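Local coordinates for excinuclease ABC, subunit A. (Deinococcus radiodurans, PDB 2VF7), which binds DNA as a zinc-containing ABC-type ATPase of the UvrA family, whose members recognise damaged DNA for nucleotide excision repair, at the adenosine-5'-diphosphate site. Numbering follows the deposited sequence.

Contact 1 and contact 2 are the two ADP sites of one polypeptide, their C-alpha centres about 31 Å apart, and they share no residue. Each joins a P-loop and the helix after it, 49-69 or 536-551, to a segment distant in sequence that leads into helix 733-743 or 382-393. This crossed pattern fits the paired ABC modules of a UvrA protein. Equivalent positions differ in chemistry: His24 and Asn511 lie against the adenine, while Gln726 and Arg375 approach from the partner segment. With two copies in the deposited assembly, four such sites result, and the two types need not bind nucleotide equally.

Contact 1: the adenosine-5'-diphosphate site. Residues 24-25, 44-51, 101, 721-722, 726, 730. With ADP (adenosine-5'-diphosphate), chain B.
ADP lies in a deep cleft that hides 470 of its 549 Å². The lid over the base is His24, whose CG sits beside its backbone N (chi1 -41°); its ring stacks on one adenine face, the planes 10° apart and CE1 3.6 Å from C4. On the opposite side Arg101 forms part of the floor: NH2 reaches the alpha-phosphate oxygen O1A at 3.0 Å, within the guanidinium plane. Under the N1-C2 end, on the face away from His24, the extended chain of Glu730 continues this floor, CG 3.6 Å from ADP C2, its carboxylate turning out past the rim. Gln726 closes the ribose side, its NE2 donating almost straight (175° at H) to the 2'-hydroxyl O2' at 3.1 Å, while a water links O3' to Gln726 OE1 and Tyr721 O. The P-loop cradles the phosphates: Gly46 N bonds O2B of the beta-phosphate, and Lys49 curls back, bent at chi3 and chi4, to put NZ 2.6 Å from O1B. Ser51 holds O2A through both N and OG, and His24 ND1 meets that hydroxyl at 2.5 Å, coupling the lid to the grip on the alpha-phosphate. An alanine in place of His24 would probably loosen the adenine and leave Ser51 OG less firmly oriented, since the stack and this bond disappear together. None of these residues hydrogen-bonds the N6 edge, which they enclose least. The site holds ADP, the product of ATP hydrolysis, between a P-loop and the distant segment 721-730.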
loop_
_atom_site.group_PDB
_atom_site.type_symbol
_atom_site.label_atom_id
_atom_site.label_comp_id
_atom_site.label_asym_id
_atom_site.label_seq_id
_atom_site.Cartn_x
_atom_site.Cartn_y
_atom_site.Cartn_z
ATOM N N HIS A 24 8.042 -1.335 -25.411
ATOM C CA HIS A 24 8.889 -2.338 -26.069
ATOM C C HIS A 24 8.888 -2.171 -27.588
ATOM O O HIS A 24 9.394 -1.151 -28.111
ATOM C CB HIS A 24 8.527 -3.756 -25.638
ATOM C CG HIS A 24 8.245 -3.876 -24.178
ATOM N ND1 HIS A 24 7.179 -4.591 -23.684
ATOM C CD2 HIS A 24 8.876 -3.342 -23.105
ATOM C CE1 HIS A 24 7.162 -4.493 -22.362
ATOM N NE2 HIS A 24 8.186 -3.743 -21.988
ATOM N N ASN A 25 8.324 -3.128 -28.307
ATOM C CA ASN A 25 8.425 -3.071 -29.753
ATOM C C ASN A 25 7.207 -2.429 -30.432
ATOM O O ASN A 25 7.085 -2.458 -31.644
ATOM C CB ASN A 25 8.731 -4.455 -30.322
ATOM C CG ASN A 25 7.586 -5.416 -30.160
ATOM O OD1 ASN A 25 6.934 -5.456 -29.109
ATOM N ND2 ASN A 25 7.329 -6.207 -31.199
ATOM N N VAL A 44 1.042 -13.407 -33.616
ATOM C CA VAL A 44 2.116 -14.345 -33.241
ATOM C C VAL A 44 2.753 -13.946 -31.923
ATOM O O VAL A 44 2.526 -12.843 -31.419
ATOM C CB VAL A 44 3.200 -14.548 -34.355
ATOM C CG1 VAL A 44 2.586 -15.143 -35.615
ATOM C CG2 VAL A 44 3.917 -13.252 -34.666
ATOM N N SER A 45 3.518 -14.859 -31.341
ATOM C CA SER A 45 4.174 -14.595 -30.077
ATOM C C SER A 45 5.338 -13.680 -30.357
ATOM O O SER A 45 6.002 -13.812 -31.373
ATOM C CB SER A 45 4.650 -15.895 -29.436
ATOM O OG SER A 45 5.727 -16.420 -30.163
ATOM N N GLY A 46 5.556 -12.735 -29.461
ATOM C CA GLY A 46 6.600 -11.746 -29.640
ATOM C C GLY A 46 6.152 -10.592 -30.495
ATOM O O GLY A 46 6.910 -9.648 -30.675
ATOM N N SER A 47 4.924 -10.653 -31.012
ATOM C CA SER A 47 4.385 -9.570 -31.852
ATOM C C SER A 47 4.092 -8.256 -31.101
ATOM O O SER A 47 4.159 -7.179 -31.697
ATOM C CB SER A 47 3.138 -10.030 -32.643
ATOM O OG SER A 47 1.940 -9.868 -31.895
ATOM N N GLY A 48 3.753 -8.345 -29.813
ATOM C CA GLY A 48 3.501 -7.160 -28.962
ATOM C C GLY A 48 2.126 -7.154 -28.291
ATOM O O GLY A 48 1.679 -6.120 -27.785
ATOM N N LYS A 49 1.454 -8.301 -28.275
ATOM C CA LYS A 49 0.098 -8.423 -27.692
ATOM C C LYS A 49 0.048 -8.051 -26.201
ATOM O O LYS A 49 -0.867 -7.341 -25.758
ATOM C CB LYS A 49 -0.420 -9.848 -27.823
ATOM C CG LYS A 49 -0.500 -10.433 -29.215
ATOM C CD LYS A 49 -1.378 -11.693 -29.156
ATOM C CE LYS A 49 -0.692 -12.866 -28.487
ATOM N NZ LYS A 49 0.639 -13.091 -29.156
ATOM N N SER A 50 1.017 -8.547 -25.430
ATOM C CA SER A 50 1.122 -8.231 -24.009
ATOM C C SER A 50 1.653 -6.858 -23.758
ATOM O O SER A 50 1.147 -6.178 -22.877
ATOM C CB SER A 50 1.999 -9.233 -23.285
ATOM O OG SER A 50 1.271 -10.437 -23.117
ATOM N N SER A 51 2.682 -6.436 -24.493
ATOM C CA SER A 51 3.158 -5.053 -24.379
ATOM C C SER A 51 1.997 -4.039 -24.467
ATOM O O SER A 51 2.054 -2.992 -23.846
ATOM C CB SER A 51 4.212 -4.744 -25.435
ATOM O OG SER A 51 5.409 -5.454 -25.191
ATOM N N ARG A 101 4.414 -11.348 -14.986
ATOM C CA ARG A 101 5.570 -12.049 -15.585
ATOM C C ARG A 101 6.627 -12.685 -14.674
ATOM O O ARG A 101 6.849 -13.906 -14.742
ATOM C CB ARG A 101 6.286 -11.101 -16.544
ATOM C CG ARG A 101 6.827 -11.749 -17.784
ATOM C CD ARG A 101 5.725 -12.019 -18.781
ATOM N NE ARG A 101 6.167 -11.676 -20.120
ATOM C CZ ARG A 101 5.379 -11.588 -21.177
ATOM N NH1 ARG A 101 4.090 -11.836 -21.077
ATOM N NH2 ARG A 101 5.895 -11.250 -22.347
ATOM N N TYR A 721 13.836 -13.147 -31.588
ATOM C CA TYR A 721 13.557 -11.785 -31.142
ATOM C C TYR A 721 14.145 -11.495 -29.764
ATOM O O TYR A 721 14.274 -10.337 -29.376
ATOM C CB TYR A 721 12.037 -11.488 -31.203
ATOM C CG TYR A 721 11.171 -12.352 -30.303
ATOM C CD1 TYR A 721 10.804 -11.921 -29.031
ATOM C CD2 TYR A 721 10.726 -13.601 -30.726
ATOM C CE1 TYR A 721 10.021 -12.705 -28.210
ATOM C CE2 TYR A 721 9.961 -14.396 -29.910
ATOM C CZ TYR A 721 9.605 -13.946 -28.657
ATOM O OH TYR A 721 8.826 -14.749 -27.855
ATOM N N LEU A 722 14.515 -12.547 -29.033
ATOM C CA LEU A 722 15.033 -12.382 -27.691
ATOM C C LEU A 722 16.481 -11.894 -27.692
ATOM O O LEU A 722 17.213 -12.177 -28.634
ATOM C CB LEU A 722 14.896 -13.689 -26.900
ATOM C CG LEU A 722 13.475 -14.162 -26.604
ATOM C CD1 LEU A 722 13.510 -15.424 -25.803
ATOM C CD2 LEU A 722 12.707 -13.098 -25.840
ATOM N N GLN A 726 18.882 -10.748 -22.018
ATOM C CA GLN A 726 17.542 -10.351 -21.546
ATOM C C GLN A 726 17.250 -11.118 -20.269
ATOM O O GLN A 726 17.328 -12.341 -20.279
ATOM C CB GLN A 726 16.477 -10.607 -22.618
ATOM C CG GLN A 726 15.143 -9.975 -22.278
ATOM C CD GLN A 726 14.086 -10.090 -23.359
ATOM O OE1 GLN A 726 14.369 -10.396 -24.529
ATOM N NE2 GLN A 726 12.850 -9.805 -22.977
ATOM N N GLU A 730 11.750 -11.200 -17.266
ATOM C CA GLU A 730 10.991 -10.583 -18.369
ATOM C C GLU A 730 10.389 -11.622 -19.309
ATOM O O GLU A 730 9.884 -11.273 -20.368
ATOM C CB GLU A 730 11.934 -9.686 -19.200
ATOM C CG GLU A 730 12.503 -8.521 -18.428
ATOM C CD GLU A 730 13.241 -7.522 -19.276
ATOM O OE1 GLU A 730 13.473 -6.387 -18.788
ATOM O OE2 GLU A 730 13.610 -7.849 -20.427
HETATM P PB ADP B . 3.329 -11.238 -27.215
HETATM O O1B ADP B . 2.540 -11.385 -28.485
HETATM O O2B ADP B . 4.315 -12.345 -26.986
HETATM O O3B ADP B . 2.440 -10.989 -26.011
HETATM P PA ADP B . 5.243 -9.445 -26.245
HETATM O O1A ADP B . 5.428 -10.577 -25.232
HETATM O O2A ADP B . 4.830 -8.097 -25.754
HETATM O O3A ADP B . 4.233 -9.908 -27.402
HETATM O "O5'" ADP B . 6.675 -9.234 -26.947
HETATM C "C5'" ADP B . 7.086 -8.047 -27.631
HETATM C "C4'" ADP B . 8.443 -7.630 -27.092
HETATM O "O4'" ADP B . 8.273 -7.175 -25.744
HETATM C "C3'" ADP B . 9.491 -8.742 -27.031
HETATM O "O3'" ADP B . 10.795 -8.242 -27.420
HETATM C "C2'" ADP B . 9.459 -9.139 -25.562
HETATM O "O2'" ADP B . 10.649 -9.780 -25.115
HETATM C "C1'" ADP B . 9.208 -7.804 -24.872
HETATM N N9 ADP B . 8.585 -7.932 -23.541
HETATM C C8 ADP B . 7.372 -8.472 -23.294
HETATM N N7 ADP B . 7.062 -8.469 -21.984
HETATM C C5 ADP B . 8.113 -7.894 -21.367
HETATM C C6 ADP B . 8.426 -7.536 -19.973
HETATM N N6 ADP B . 7.551 -7.838 -18.977
HETATM N N1 ADP B . 9.606 -6.937 -19.737
HETATM C C2 ADP B . 10.489 -6.637 -20.717
HETATM N N3 ADP B . 10.263 -6.919 -22.006
HETATM C C4 ADP B . 9.106 -7.532 -22.387
HETATM O O HOH W 1 13.445 -9.334 -26.938
HETATM O O HOH W 2 9.720 -11.511 -23.209
#

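Contact 2: the adenosine-5'-diphosphate site. Residues 370-371, 375, 379, 511-512, 531-538, 542, 810. With ADP (adenosine-5'-diphosphate), chain C.
Arg375 and Asn511 sandwich the adenine from opposite faces. Arg375 lays its guanidinium flat on one side, NH1 3.4 Å from the centroid of the five-membered ring in a cation-pi contact; CG stands anti to the backbone N (chi1 171°) and the chain bends at chi2. Thr379 fixes the rotation of that plane, taking NE on its hydroxyl OG1 at 2.7 Å and NH2 on its carbonyl O, both bonds lying in the guanidinium plane. Across the base, Asn511 brings its amide over the purine, CG 3.7 Å from C4, but its N-H does not point at N9, so this is a packing contact. Next to it Asn512 holds CG in the crowded position (chi1 76°) and spends both N-H groups of ND2 on Gly810 O and Ser534 O, which pins OD1 towards the ribose C4'. Tyr370 faces the other side of the sugar: its ring rests on Gly533 CA, 3.5 Å above its centre, while its carbonyl O accepts both ribose hydroxyls from above the carbonyl plane. Lys536, bent at chi3 and chi4, turns NZ back to the beta-phosphate oxygen O3B at 2.8 Å, an atom also gripped by Gly535 N. Thr538 supplies N and OG1 to the alpha-phosphate oxygen O2A. Two donors on each oxygen would probably offset negative charge there, the lysine most. This second Walker A site thus binds ADP across the P-loop and segment 370-379, where nucleotide turnover could be coupled to movement of the ABC modules.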
loop_
_atom_site.group_PDB
_atom_site.type_symbol
_atom_site.label_atom_id
_atom_site.label_comp_id
_atom_site.label_asym_id
_atom_site.label_seq_id
_atom_site.Cartn_x
_atom_site.Cartn_y
_atom_site.Cartn_z
ATOM N N TYR A 370 -13.079 -30.606 -9.250
ATOM C CA TYR A 370 -12.175 -31.725 -8.918
ATOM C C TYR A 370 -11.080 -31.303 -7.928
ATOM O O TYR A 370 -10.344 -32.142 -7.402
ATOM C CB TYR A 370 -11.549 -32.312 -10.195
ATOM C CG TYR A 370 -10.709 -31.312 -10.963
ATOM C CD1 TYR A 370 -11.270 -30.514 -11.974
ATOM C CD2 TYR A 370 -9.357 -31.146 -10.667
ATOM C CE1 TYR A 370 -10.490 -29.577 -12.662
ATOM C CE2 TYR A 370 -8.581 -30.227 -11.347
ATOM C CZ TYR A 370 -9.149 -29.447 -12.339
ATOM O OH TYR A 370 -8.353 -28.548 -13.002
ATOM N N LEU A 371 -10.975 -29.998 -7.698
ATOM C CA LEU A 371 -10.028 -29.426 -6.749
ATOM C C LEU A 371 -10.552 -29.497 -5.319
ATOM O O LEU A 371 -11.749 -29.395 -5.084
ATOM C CB LEU A 371 -9.723 -27.963 -7.118
ATOM C CG LEU A 371 -8.986 -27.679 -8.441
ATOM C CD1 LEU A 371 -8.885 -26.183 -8.743
ATOM C CD2 LEU A 371 -7.603 -28.320 -8.466
ATOM N N ARG A 375 -6.100 -27.400 -1.222
ATOM C CA ARG A 375 -5.102 -27.437 -2.283
ATOM C C ARG A 375 -4.355 -26.116 -2.405
ATOM O O ARG A 375 -4.969 -25.042 -2.537
ATOM C CB ARG A 375 -5.789 -27.801 -3.605
ATOM C CG ARG A 375 -4.948 -27.681 -4.855
ATOM C CD ARG A 375 -4.080 -28.891 -5.064
ATOM N NE ARG A 375 -3.332 -28.806 -6.311
ATOM C CZ ARG A 375 -3.714 -29.356 -7.460
ATOM N NH1 ARG A 375 -4.845 -30.045 -7.536
ATOM N NH2 ARG A 375 -2.961 -29.213 -8.541
ATOM N N THR A 379 0.735 -25.238 -6.435
ATOM C CA THR A 379 0.667 -26.557 -7.051
ATOM C C THR A 379 -0.323 -26.563 -8.223
ATOM O O THR A 379 -0.536 -27.598 -8.864
ATOM C CB THR A 379 0.312 -27.657 -6.029
ATOM O OG1 THR A 379 -1.070 -27.558 -5.655
ATOM C CG2 THR A 379 1.195 -27.559 -4.798
ATOM N N ASN A 511 -3.178 -39.738 -6.407
ATOM C CA ASN A 511 -4.357 -38.875 -6.513
ATOM C C ASN A 511 -5.592 -39.647 -6.961
ATOM O O ASN A 511 -6.101 -40.470 -6.199
ATOM C CB ASN A 511 -4.082 -37.682 -7.437
ATOM C CG ASN A 511 -2.924 -36.835 -6.968
ATOM O OD1 ASN A 511 -2.501 -36.931 -5.820
ATOM N ND2 ASN A 511 -2.406 -35.993 -7.855
ATOM N N ASN A 512 -6.047 -39.416 -8.197
ATOM C CA ASN A 512 -7.244 -40.104 -8.732
ATOM C C ASN A 512 -7.012 -41.383 -9.570
ATOM O O ASN A 512 -7.962 -41.963 -10.104
ATOM C CB ASN A 512 -8.180 -39.120 -9.457
ATOM C CG ASN A 512 -7.681 -38.720 -10.831
ATOM O OD1 ASN A 512 -6.477 -38.611 -11.070
ATOM N ND2 ASN A 512 -8.616 -38.468 -11.739
ATOM N N VAL A 531 -9.697 -34.460 -20.471
ATOM C CA VAL A 531 -10.339 -33.346 -19.736
ATOM C C VAL A 531 -9.439 -32.788 -18.607
ATOM O O VAL A 531 -8.545 -33.493 -18.118
ATOM C CB VAL A 531 -11.736 -33.848 -19.192
ATOM C CG1 VAL A 531 -12.037 -33.397 -17.773
ATOM C CG2 VAL A 531 -12.873 -33.505 -20.155
ATOM N N SER A 532 -9.651 -31.525 -18.205
ATOM C CA SER A 532 -8.896 -30.942 -17.095
ATOM C C SER A 532 -9.247 -31.702 -15.827
ATOM O O SER A 532 -10.416 -31.995 -15.574
ATOM C CB SER A 532 -9.204 -29.462 -16.899
ATOM O OG SER A 532 -9.267 -28.776 -18.136
ATOM N N GLY A 533 -8.231 -32.023 -15.035
ATOM C CA GLY A 533 -8.440 -32.797 -13.812
ATOM C C GLY A 533 -8.603 -34.291 -14.036
ATOM O O GLY A 533 -8.935 -35.021 -13.103
ATOM N N SER A 534 -8.370 -34.733 -15.273
ATOM C CA SER A 534 -8.375 -36.158 -15.644
ATOM C C SER A 534 -7.285 -36.948 -14.952
ATOM O O SER A 534 -7.576 -37.920 -14.262
ATOM C CB SER A 534 -8.183 -36.316 -17.144
ATOM O OG SER A 534 -9.312 -35.836 -17.834
ATOM N N GLY A 535 -6.026 -36.553 -15.160
ATOM C CA GLY A 535 -4.892 -37.261 -14.572
ATOM C C GLY A 535 -3.654 -37.361 -15.441
ATOM O O GLY A 535 -2.702 -38.036 -15.084
ATOM N N LYS A 536 -3.668 -36.678 -16.578
ATOM C CA LYS A 536 -2.542 -36.619 -17.527
ATOM C C LYS A 536 -1.255 -36.149 -16.859
ATOM O O LYS A 536 -0.213 -36.813 -16.906
ATOM C CB LYS A 536 -2.884 -35.634 -18.659
ATOM C CG LYS A 536 -4.337 -35.580 -19.039
ATOM C CD LYS A 536 -4.524 -34.642 -20.193
ATOM C CE LYS A 536 -4.457 -33.174 -19.781
ATOM N NZ LYS A 536 -5.698 -32.790 -19.058
ATOM N N SER A 537 -1.340 -34.976 -16.248
ATOM C CA SER A 537 -0.276 -34.429 -15.442
ATOM C C SER A 537 0.144 -35.362 -14.292
ATOM O O SER A 537 1.340 -35.496 -14.007
ATOM C CB SER A 537 -0.673 -33.016 -14.975
ATOM O OG SER A 537 -0.136 -32.691 -13.713
ATOM N N THR A 538 -0.829 -36.025 -13.666
ATOM C CA THR A 538 -0.573 -37.000 -12.596
ATOM C C THR A 538 0.116 -38.257 -13.123
ATOM O O THR A 538 0.967 -38.823 -12.442
ATOM C CB THR A 538 -1.873 -37.396 -11.840
ATOM O OG1 THR A 538 -2.658 -36.227 -11.577
ATOM C CG2 THR A 538 -1.561 -38.045 -10.521
ATOM N N GLN A 542 4.075 -36.274 -13.045
ATOM C CA GLN A 542 4.352 -36.778 -11.705
ATOM C C GLN A 542 4.799 -38.238 -11.696
ATOM O O GLN A 542 5.938 -38.518 -11.380
ATOM C CB GLN A 542 3.170 -36.517 -10.767
ATOM C CG GLN A 542 2.785 -35.026 -10.695
ATOM C CD GLN A 542 1.508 -34.778 -9.911
ATOM O OE1 GLN A 542 1.266 -35.416 -8.877
ATOM N NE2 GLN A 542 0.685 -33.843 -10.391
ATOM N N GLY A 810 -11.344 -35.682 -11.849
ATOM C CA GLY A 810 -11.338 -36.138 -10.456
ATOM C C GLY A 810 -11.749 -37.585 -10.257
ATOM O O GLY A 810 -11.129 -38.490 -10.816
HETATM P PB ADP C . -4.916 -32.809 -15.382
HETATM O O1B ADP C . -5.556 -31.446 -15.311
HETATM O O2B ADP C . -3.415 -32.836 -15.439
HETATM O O3B ADP C . -5.586 -33.665 -16.423
HETATM P PA ADP C . -4.221 -33.750 -12.726
HETATM O O1A ADP C . -4.119 -32.510 -11.897
HETATM O O2A ADP C . -2.990 -34.437 -13.224
HETATM O O3A ADP C . -5.241 -33.522 -13.960
HETATM O "O5'" ADP C . -4.953 -34.813 -11.754
HETATM C "C5'" ADP C . -6.355 -34.769 -11.520
HETATM C "C4'" ADP C . -6.735 -35.110 -10.088
HETATM O "O4'" ADP C . -5.591 -35.178 -9.241
HETATM C "C3'" ADP C . -7.594 -33.981 -9.551
HETATM O "O3'" ADP C . -8.629 -34.516 -8.730
HETATM C "C2'" ADP C . -6.634 -33.142 -8.728
HETATM O "O2'" ADP C . -7.274 -32.369 -7.703
HETATM C "C1'" ADP C . -5.668 -34.185 -8.201
HETATM N N9 ADP C . -4.344 -33.575 -7.924
HETATM C C8 ADP C . -3.396 -33.284 -8.846
HETATM N N7 ADP C . -2.295 -32.742 -8.277
HETATM C C5 ADP C . -2.546 -32.673 -6.950
HETATM C C6 ADP C . -1.809 -32.198 -5.750
HETATM N N6 ADP C . -0.563 -31.677 -5.879
HETATM N N1 ADP C . -2.416 -32.305 -4.543
HETATM C C2 ADP C . -3.662 -32.813 -4.408
HETATM N N3 ADP C . -4.389 -33.265 -5.454
HETATM C C4 ADP C . -3.895 -33.222 -6.724
#